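Local coordinates for beta-glycosidase (Bacteroides caccae, PDB 6T2R), which probably acts as an endo-acting family 16 glycoside hydrolase, cleaving mucin O-glycans so that a human gut bacterium can begin mucin breakdown, at residues P130-K135 with N225-L230; S162-T167 with T216-Q221; N172-G177 with F209-I214. One frame throughout, in Å; residues are numbered along the deposited sequence.

Contact 1. Residues P130-K135 with N225-L230; sequences PYETDK and NIPQYL
Tyr131 and Tyr229 cross at a slant, ring against stem: CD1 of Tyr131 lies 3.9 Å from CB of Tyr229. Because CG of Tyr131 stands anti to the backbone N (chi1 -173°), the ring swings outward and touches the other segment only through its near end. The ring of Tyr229 instead offers its edge to the loop, and the carbonyl O of Pro130 sits in the plane of that ring, 3.3 Å from Tyr229 CD2. The slightly positive C-H rim of an aromatic ring is a suitable neighbour for a carbonyl oxygen. Tyr131 also packs its CB on Pro227 CB at 3.8 Å.

These residues mark the place where two neighbouring antiparallel strands of the family 16 beta-sandwich, 125-130 and 228-233, come together. Pro130 and Gln228 form a non-hydrogen-bonded pair, which suits a proline, as it has no N-H to give. The next residue supplies one: Tyr131 N bonds to Pro227 O at 2.9 Å, nearly straight (173°), although the donor stands above the carbonyl plane. Pro227 O takes a second bond from a water that also accepts from Glu132 N and donates to Glu132 OE2. The water-bound OE2 also touches the proline ring, 3.4 Å from Pro227 CD. Glu132 itself centres an inverse gamma turn. Ile226 reaches in with its terminal methyl, CD1 meeting Pro130 CB at 3.8 Å. Gln228 bends back so that NE2 bonds to Ile226 O at 3.0 Å, while its OE1 is engaged by the hydroxyl of Thr128, so both ends of the amide are held.

Contact 2. Residues S162-T167 with T216-Q221; sequences SHYTYT and TEQEGQ
The loop 216-221 passes the start of the short, weakly bonded helix 163-167, which makes a wider pi-type turn, with Gly220 CA 5.3 Å from His163 CA and Gln221 CA 5.0 Å from Tyr164 CA. Tyr164 is extended from its backbone N (chi1 -178°), which lays its ring beside Gln221, the two side chains pointing the same way. CG of Gln221 lies over the middle of the ring, 3.4 Å from its centroid and 5° off the normal, a CH-pi contact. Glutamine suits this position because its aliphatic stem can cover an aromatic face while its amide, turned nearly perpendicular to the ring, bonds elsewhere: OE1 to Ile214 N and NE2 to Pro212 O. Thr216 comes to the rim of the same ring, its OG1 3.7 Å from Tyr164 CE2, and the phenol hydroxyl is bonded to Asn173 O.

The helix start is a capping box. Ser162 OG accepts from Thr165 N at 3.0 Å, and Thr165 OG1 accepts in turn from Ser162 N at 2.8 Å, so two small hydroxyl residues close the helical N terminus. Water ties this end to the loop, one molecule joining Ser162 OG to Gln221 O and another joining His163 N to Gly220 O.

His163 meets the loop at its ring edge, where Glu219 O lies in the imidazole plane, 3.3 Å from His163 CD2. Gly220 has a positive phi (69°), which glycine adopts readily; separately, any CB there would point at the helix and collide with His163 CB.

Contact 3. Residues N172-G177 with F209-I214; sequences NNPKHG and FVYPRI
Pro174 slides past Pro212 in the opposite direction, Pro174 CG lying 3.6 Å from Pro212 CG. The Pro174 and Tyr211 side chains cross at about a right angle, with Pro174 CG 3.7 Å from Tyr211 CE1, while Pro174 CD and Ile214 CD1 touch tip to tip at 3.9 Å. A cis peptide bond precedes Pro174, and its compact, rigid ring touches Tyr211, Pro212 and Ile214 at once.

Farther along, Tyr211 receives Lys175 O in the plane of its ring, 3.4 Å from CD1. With CG between the backbone N and the carbonyl carbon (chi1 85°), Phe209 spreads one face under the backbone of Gly177, whose C lies 4.0 Å above the ring plane, offset toward the rim. Two waters bridge the segments: one donates to both Lys175 O and Val210 O, another donates to Pro174 O and accepts from Tyr211 OH.

These two buried aromatics belong to strand 206-212, which pairs with 198-203, yet both also touch strand 155-161, the partner of 177-181; they thus reach from one layer to the other, as in the two-layer beta-sandwich (jelly roll) of family 16.

In the fold
All three contacts are partly buried and lie within the family 16 region, but they do different work. Contact 1 is nearest the centre of the chain and joins neighbouring strands, so a direct backbone hydrogen bond crosses it, beside a bridging water. Contacts 2 and 3 lie farther out, about 11 Å apart between centres; they have no direct backbone bond between their segments and rest on ring packing, with waters as the bridges. Contact 2 adds a capped helix end. Tyr164 OH ties 162-167 to Asn173 of contact 3, and Gln221 ties the loop back to the end of its own strand at Pro212. That loop then runs on into 225-230 of contact 1.

Contact 1. Residues P130-K135 with N225-L230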
# COMPACT_ATOMS: atom_id res chain seq x y z
N PRO A 130 6.90 3.19 8.32
CA PRO A 130 6.88 3.31 9.77
C PRO A 130 5.94 4.41 10.25
O PRO A 130 5.99 5.52 9.72
CB PRO A 130 8.34 3.60 10.15
CG PRO A 130 9.12 3.07 8.95
CD PRO A 130 8.24 3.34 7.75
N TYR A 131 5.09 4.05 11.22
CA TYR A 131 4.12 4.95 11.88
C TYR A 131 4.88 6.07 12.58
O TYR A 131 4.47 7.23 12.50
CB TYR A 131 3.27 4.20 12.91
CG TYR A 131 2.17 5.08 13.46
CD1 TYR A 131 0.99 5.28 12.75
CD2 TYR A 131 2.37 5.77 14.64
CE1 TYR A 131 0.02 6.14 13.21
CE2 TYR A 131 1.39 6.60 15.14
CZ TYR A 131 0.22 6.79 14.42
OH TYR A 131 -0.71 7.67 14.92
N GLU A 132 5.97 5.72 13.25
CA GLU A 132 6.76 6.69 14.07
C GLU A 132 7.69 7.52 13.15
O GLU A 132 8.88 7.18 13.02
CB GLU A 132 7.51 5.93 15.15
CG GLU A 132 6.60 5.20 16.12
CD GLU A 132 7.30 4.04 16.80
OE1 GLU A 132 7.51 4.15 17.99
OE2 GLU A 132 7.67 3.04 16.13
N THR A 133 7.15 8.57 12.51
CA THR A 133 7.85 9.29 11.43
C THR A 133 8.98 10.16 11.99
O THR A 133 9.80 10.58 11.20
CB THR A 133 6.86 10.13 10.61
OG1 THR A 133 6.25 11.04 11.50
CG2 THR A 133 5.82 9.28 9.94
N ASP A 134 8.99 10.48 13.28
CA ASP A 134 10.10 11.28 13.87
C ASP A 134 11.15 10.35 14.51
O ASP A 134 12.04 10.87 15.21
CB ASP A 134 9.58 12.33 14.85
CG ASP A 134 8.79 11.73 15.98
OD1 ASP A 134 8.50 10.52 15.90
OD2 ASP A 134 8.46 12.47 16.93
N LYS A 135 11.10 9.06 14.16
CA LYS A 135 11.97 8.02 14.76
C LYS A 135 12.68 7.17 13.71
O LYS A 135 13.72 6.53 14.04
CB LYS A 135 11.15 7.07 15.64
CG LYS A 135 11.99 6.27 16.61
CD LYS A 135 11.23 5.25 17.44
CE LYS A 135 12.16 4.29 18.16
NZ LYS A 135 11.37 3.25 18.86
N ASN A 225 9.34 -5.02 11.94
CA ASN A 225 8.44 -5.37 13.08
C ASN A 225 8.33 -4.16 13.97
O ASN A 225 8.77 -4.24 15.08
CB ASN A 225 8.82 -6.64 13.84
CG ASN A 225 8.51 -7.87 13.03
OD1 ASN A 225 9.34 -8.79 12.98
ND2 ASN A 225 7.37 -7.89 12.34
N ILE A 226 7.83 -3.06 13.41
CA ILE A 226 7.61 -1.76 14.07
C ILE A 226 6.24 -1.32 13.59
O ILE A 226 5.79 -1.72 12.51
CB ILE A 226 8.69 -0.72 13.70
CG1 ILE A 226 8.77 -0.47 12.19
CG2 ILE A 226 10.05 -1.10 14.29
CD1 ILE A 226 9.84 0.57 11.81
N PRO A 227 5.55 -0.46 14.36
CA PRO A 227 4.24 0.02 13.95
C PRO A 227 4.29 0.66 12.56
O PRO A 227 5.22 1.40 12.28
CB PRO A 227 3.91 1.07 15.01
CG PRO A 227 4.73 0.66 16.20
CD PRO A 227 6.02 0.15 15.62
N GLN A 228 3.26 0.40 11.76
CA GLN A 228 3.15 0.83 10.35
C GLN A 228 1.98 1.81 10.22
O GLN A 228 1.01 1.68 11.01
CB GLN A 228 2.95 -0.42 9.48
CG GLN A 228 4.04 -1.48 9.70
CD GLN A 228 5.31 -1.13 8.97
OE1 GLN A 228 5.27 -0.65 7.84
NE2 GLN A 228 6.46 -1.34 9.62
N TYR A 229 2.05 2.72 9.25
CA TYR A 229 0.84 3.36 8.68
C TYR A 229 0.66 2.88 7.24
O TYR A 229 1.66 2.48 6.57
CB TYR A 229 0.88 4.88 8.85
CG TYR A 229 1.75 5.68 7.91
CD1 TYR A 229 1.22 6.25 6.77
CD2 TYR A 229 3.08 5.95 8.21
CE1 TYR A 229 1.99 7.04 5.93
CE2 TYR A 229 3.86 6.74 7.38
CZ TYR A 229 3.30 7.31 6.25
OH TYR A 229 4.03 8.11 5.43
N LEU A 230 -0.59 2.92 6.77
CA LEU A 230 -1.04 2.34 5.49
C LEU A 230 -1.32 3.48 4.52
O LEU A 230 -1.90 4.47 4.96
CB LEU A 230 -2.33 1.56 5.75
CG LEU A 230 -2.97 0.97 4.51
CD1 LEU A 230 -2.01 0.06 3.73
CD2 LEU A 230 -4.22 0.20 4.90
O HOH W 1 7.11 3.07 13.52

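Contact 2. Residues S162-T167 with T216-Q221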
# COMPACT_ATOMS: atom_id res chain seq x y z
N SER A 162 14.71 -1.47 2.07
CA SER A 162 15.40 -1.22 3.35
C SER A 162 16.76 -0.58 3.11
O SER A 162 17.19 -0.51 1.99
CB SER A 162 15.56 -2.52 4.08
OG SER A 162 16.45 -3.40 3.38
N HIS A 163 17.50 -0.30 4.18
CA HIS A 163 18.94 0.03 4.13
C HIS A 163 19.68 -1.07 3.37
O HIS A 163 20.55 -0.78 2.56
CB HIS A 163 19.47 0.20 5.54
CG HIS A 163 20.94 0.31 5.67
ND1 HIS A 163 21.60 1.45 5.31
CD2 HIS A 163 21.87 -0.58 6.10
CE1 HIS A 163 22.88 1.28 5.57
NE2 HIS A 163 23.08 0.04 6.04
N TYR A 164 19.30 -2.31 3.61
CA TYR A 164 20.00 -3.50 3.09
C TYR A 164 19.73 -3.61 1.59
O TYR A 164 20.70 -3.79 0.87
CB TYR A 164 19.55 -4.71 3.91
CG TYR A 164 20.18 -6.03 3.58
CD1 TYR A 164 19.58 -6.88 2.65
CD2 TYR A 164 21.30 -6.49 4.25
CE1 TYR A 164 20.09 -8.13 2.39
CE2 TYR A 164 21.84 -7.75 3.99
CZ TYR A 164 21.24 -8.56 3.04
OH TYR A 164 21.70 -9.82 2.79
N THR A 165 18.47 -3.50 1.15
CA THR A 165 18.11 -3.70 -0.26
C THR A 165 18.56 -2.50 -1.07
O THR A 165 19.01 -2.70 -2.19
CB THR A 165 16.61 -3.90 -0.46
OG1 THR A 165 15.94 -2.67 -0.16
CG2 THR A 165 16.08 -5.07 0.34
N TYR A 166 18.36 -1.29 -0.56
CA TYR A 166 18.52 -0.04 -1.32
C TYR A 166 19.91 0.57 -1.06
O TYR A 166 20.71 0.68 -1.97
CB TYR A 166 17.39 0.94 -1.00
CG TYR A 166 17.43 2.21 -1.81
CD1 TYR A 166 16.86 2.29 -3.07
CD2 TYR A 166 18.04 3.35 -1.29
CE1 TYR A 166 16.90 3.48 -3.80
CE2 TYR A 166 18.09 4.53 -2.01
CZ TYR A 166 17.53 4.59 -3.27
OH TYR A 166 17.56 5.77 -3.93
N THR A 167 20.22 1.00 0.16
CA THR A 167 21.52 1.66 0.43
C THR A 167 22.70 0.69 0.20
O THR A 167 23.67 1.11 -0.46
CB THR A 167 21.53 2.32 1.81
OG1 THR A 167 20.34 3.09 1.96
CG2 THR A 167 22.73 3.21 1.98
N THR A 216 23.07 -12.13 9.04
CA THR A 216 23.86 -11.30 8.12
C THR A 216 24.82 -10.46 8.95
O THR A 216 24.42 -9.98 10.01
CB THR A 216 22.98 -10.41 7.25
OG1 THR A 216 23.85 -9.71 6.36
CG2 THR A 216 22.16 -9.43 8.05
N GLU A 217 26.05 -10.38 8.46
CA GLU A 217 27.15 -9.49 8.93
C GLU A 217 26.62 -8.04 9.00
O GLU A 217 27.04 -7.33 9.92
CB GLU A 217 28.38 -9.73 8.02
CG GLU A 217 28.11 -9.68 6.51
CD GLU A 217 27.56 -10.90 5.75
OE1 GLU A 217 27.29 -11.94 6.37
OE2 GLU A 217 27.35 -10.79 4.52
N GLN A 218 25.69 -7.61 8.13
CA GLN A 218 25.28 -6.19 8.09
C GLN A 218 24.01 -5.96 8.89
O GLN A 218 23.51 -6.89 9.52
CB GLN A 218 25.10 -5.68 6.66
CG GLN A 218 26.42 -5.55 5.94
CD GLN A 218 26.60 -6.80 5.13
OE1 GLN A 218 25.65 -7.55 4.93
NE2 GLN A 218 27.81 -7.02 4.67
N GLU A 219 23.53 -4.72 8.84
CA GLU A 219 22.38 -4.23 9.61
C GLU A 219 21.26 -3.77 8.67
O GLU A 219 21.51 -3.58 7.46
CB GLU A 219 22.80 -2.99 10.40
CG GLU A 219 24.25 -3.02 10.81
CD GLU A 219 24.61 -1.76 11.57
OE1 GLU A 219 24.51 -1.78 12.79
OE2 GLU A 219 24.94 -0.77 10.90
N GLY A 220 20.11 -3.47 9.26
CA GLY A 220 18.94 -2.95 8.55
C GLY A 220 18.29 -3.99 7.63
O GLY A 220 17.46 -3.59 6.81
N GLN A 221 18.60 -5.27 7.78
CA GLN A 221 18.06 -6.27 6.82
C GLN A 221 16.58 -6.55 7.13
O GLN A 221 15.89 -6.99 6.21
CB GLN A 221 18.93 -7.54 6.78
CG GLN A 221 18.51 -8.48 5.67
CD GLN A 221 17.40 -9.42 6.12
OE1 GLN A 221 17.28 -9.72 7.31
NE2 GLN A 221 16.59 -9.89 5.17
O HOH W 2 15.86 -5.92 3.88
O HOH W 3 16.61 -1.04 6.83

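Contact 3. Residues N172-G177 with F209-I214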
# COMPACT_ATOMS: atom_id res chain seq x y z
N ASN A 172 18.75 -9.23 -3.96
CA ASN A 172 18.48 -10.61 -4.43
C ASN A 172 18.90 -11.69 -3.43
O ASN A 172 18.66 -12.86 -3.76
CB ASN A 172 19.19 -10.85 -5.76
CG ASN A 172 18.73 -9.87 -6.82
OD1 ASN A 172 17.54 -9.79 -7.10
ND2 ASN A 172 19.66 -9.16 -7.43
N ASN A 173 19.50 -11.37 -2.28
CA ASN A 173 19.92 -12.40 -1.28
C ASN A 173 19.57 -11.92 0.12
O ASN A 173 20.43 -11.42 0.85
CB ASN A 173 21.42 -12.68 -1.38
CG ASN A 173 21.85 -12.90 -2.81
OD1 ASN A 173 22.03 -11.93 -3.56
ND2 ASN A 173 21.97 -14.15 -3.21
N PRO A 174 18.31 -12.05 0.58
CA PRO A 174 17.26 -12.74 -0.17
C PRO A 174 16.49 -11.86 -1.15
O PRO A 174 16.60 -10.65 -1.06
CB PRO A 174 16.31 -13.19 0.94
CG PRO A 174 16.48 -12.14 2.03
CD PRO A 174 17.88 -11.59 1.90
N LYS A 175 15.74 -12.50 -2.05
CA LYS A 175 14.95 -11.82 -3.12
C LYS A 175 13.98 -10.83 -2.44
O LYS A 175 13.19 -11.25 -1.61
CB LYS A 175 14.21 -12.88 -3.95
CG LYS A 175 14.07 -12.57 -5.44
CD LYS A 175 13.52 -13.73 -6.26
CE LYS A 175 12.04 -13.92 -6.06
NZ LYS A 175 11.56 -15.12 -6.79
N HIS A 176 14.05 -9.55 -2.77
CA HIS A 176 13.29 -8.50 -2.06
C HIS A 176 11.91 -8.28 -2.68
O HIS A 176 11.11 -7.51 -2.07
CB HIS A 176 14.10 -7.21 -2.02
CG HIS A 176 14.06 -6.43 -3.29
ND1 HIS A 176 13.67 -5.12 -3.32
CD2 HIS A 176 14.38 -6.76 -4.56
CE1 HIS A 176 13.74 -4.69 -4.56
NE2 HIS A 176 14.17 -5.66 -5.33
N GLY A 177 11.61 -8.91 -3.81
CA GLY A 177 10.34 -8.71 -4.52
C GLY A 177 9.97 -9.86 -5.44
O GLY A 177 10.81 -10.68 -5.75
N PHE A 209 5.43 -14.67 -2.13
CA PHE A 209 6.82 -14.91 -1.71
C PHE A 209 6.95 -14.54 -0.25
O PHE A 209 5.99 -13.91 0.29
CB PHE A 209 7.82 -14.15 -2.58
CG PHE A 209 8.09 -12.73 -2.18
CD1 PHE A 209 7.18 -11.73 -2.48
CD2 PHE A 209 9.30 -12.36 -1.63
CE1 PHE A 209 7.47 -10.41 -2.18
CE2 PHE A 209 9.59 -11.04 -1.32
CZ PHE A 209 8.67 -10.06 -1.59
N VAL A 210 8.07 -14.97 0.33
CA VAL A 210 8.44 -14.77 1.75
C VAL A 210 9.66 -13.85 1.73
O VAL A 210 10.57 -14.10 0.97
CB VAL A 210 8.73 -16.12 2.47
CG1 VAL A 210 9.17 -15.93 3.92
CG2 VAL A 210 7.55 -17.07 2.42
N TYR A 211 9.68 -12.78 2.52
CA TYR A 211 10.92 -12.04 2.78
C TYR A 211 11.41 -12.44 4.16
O TYR A 211 10.76 -12.10 5.15
CB TYR A 211 10.78 -10.52 2.68
CG TYR A 211 12.13 -9.87 2.62
CD1 TYR A 211 12.88 -9.94 1.46
CD2 TYR A 211 12.70 -9.29 3.74
CE1 TYR A 211 14.15 -9.37 1.39
CE2 TYR A 211 13.97 -8.74 3.70
CZ TYR A 211 14.70 -8.77 2.52
OH TYR A 211 15.96 -8.22 2.43
N PRO A 212 12.53 -13.19 4.25
CA PRO A 212 13.07 -13.66 5.51
C PRO A 212 14.00 -12.66 6.21
O PRO A 212 14.71 -11.94 5.53
CB PRO A 212 13.85 -14.92 5.09
CG PRO A 212 14.40 -14.55 3.72
CD PRO A 212 13.32 -13.69 3.09
N ARG A 213 13.97 -12.68 7.55
CA ARG A 213 15.04 -12.18 8.42
C ARG A 213 16.17 -13.20 8.42
O ARG A 213 15.98 -14.32 9.00
CB ARG A 213 14.54 -11.93 9.85
CG ARG A 213 15.59 -11.25 10.73
CD ARG A 213 15.26 -11.22 12.22
NE ARG A 213 14.04 -10.50 12.59
CZ ARG A 213 13.92 -9.17 12.89
NH1 ARG A 213 14.96 -8.33 12.83
NH2 ARG A 213 12.72 -8.67 13.23
N ILE A 214 17.32 -12.82 7.86
CA ILE A 214 18.49 -13.73 7.73
C ILE A 214 19.58 -13.33 8.74
O ILE A 214 19.65 -12.19 9.17
CB ILE A 214 19.00 -13.80 6.28
CG1 ILE A 214 19.53 -12.45 5.77
CG2 ILE A 214 17.90 -14.34 5.38
CD1 ILE A 214 20.50 -12.56 4.60
O HOH W 4 17.22 -8.50 0.26
O HOH W 5 12.68 -13.73 -0.68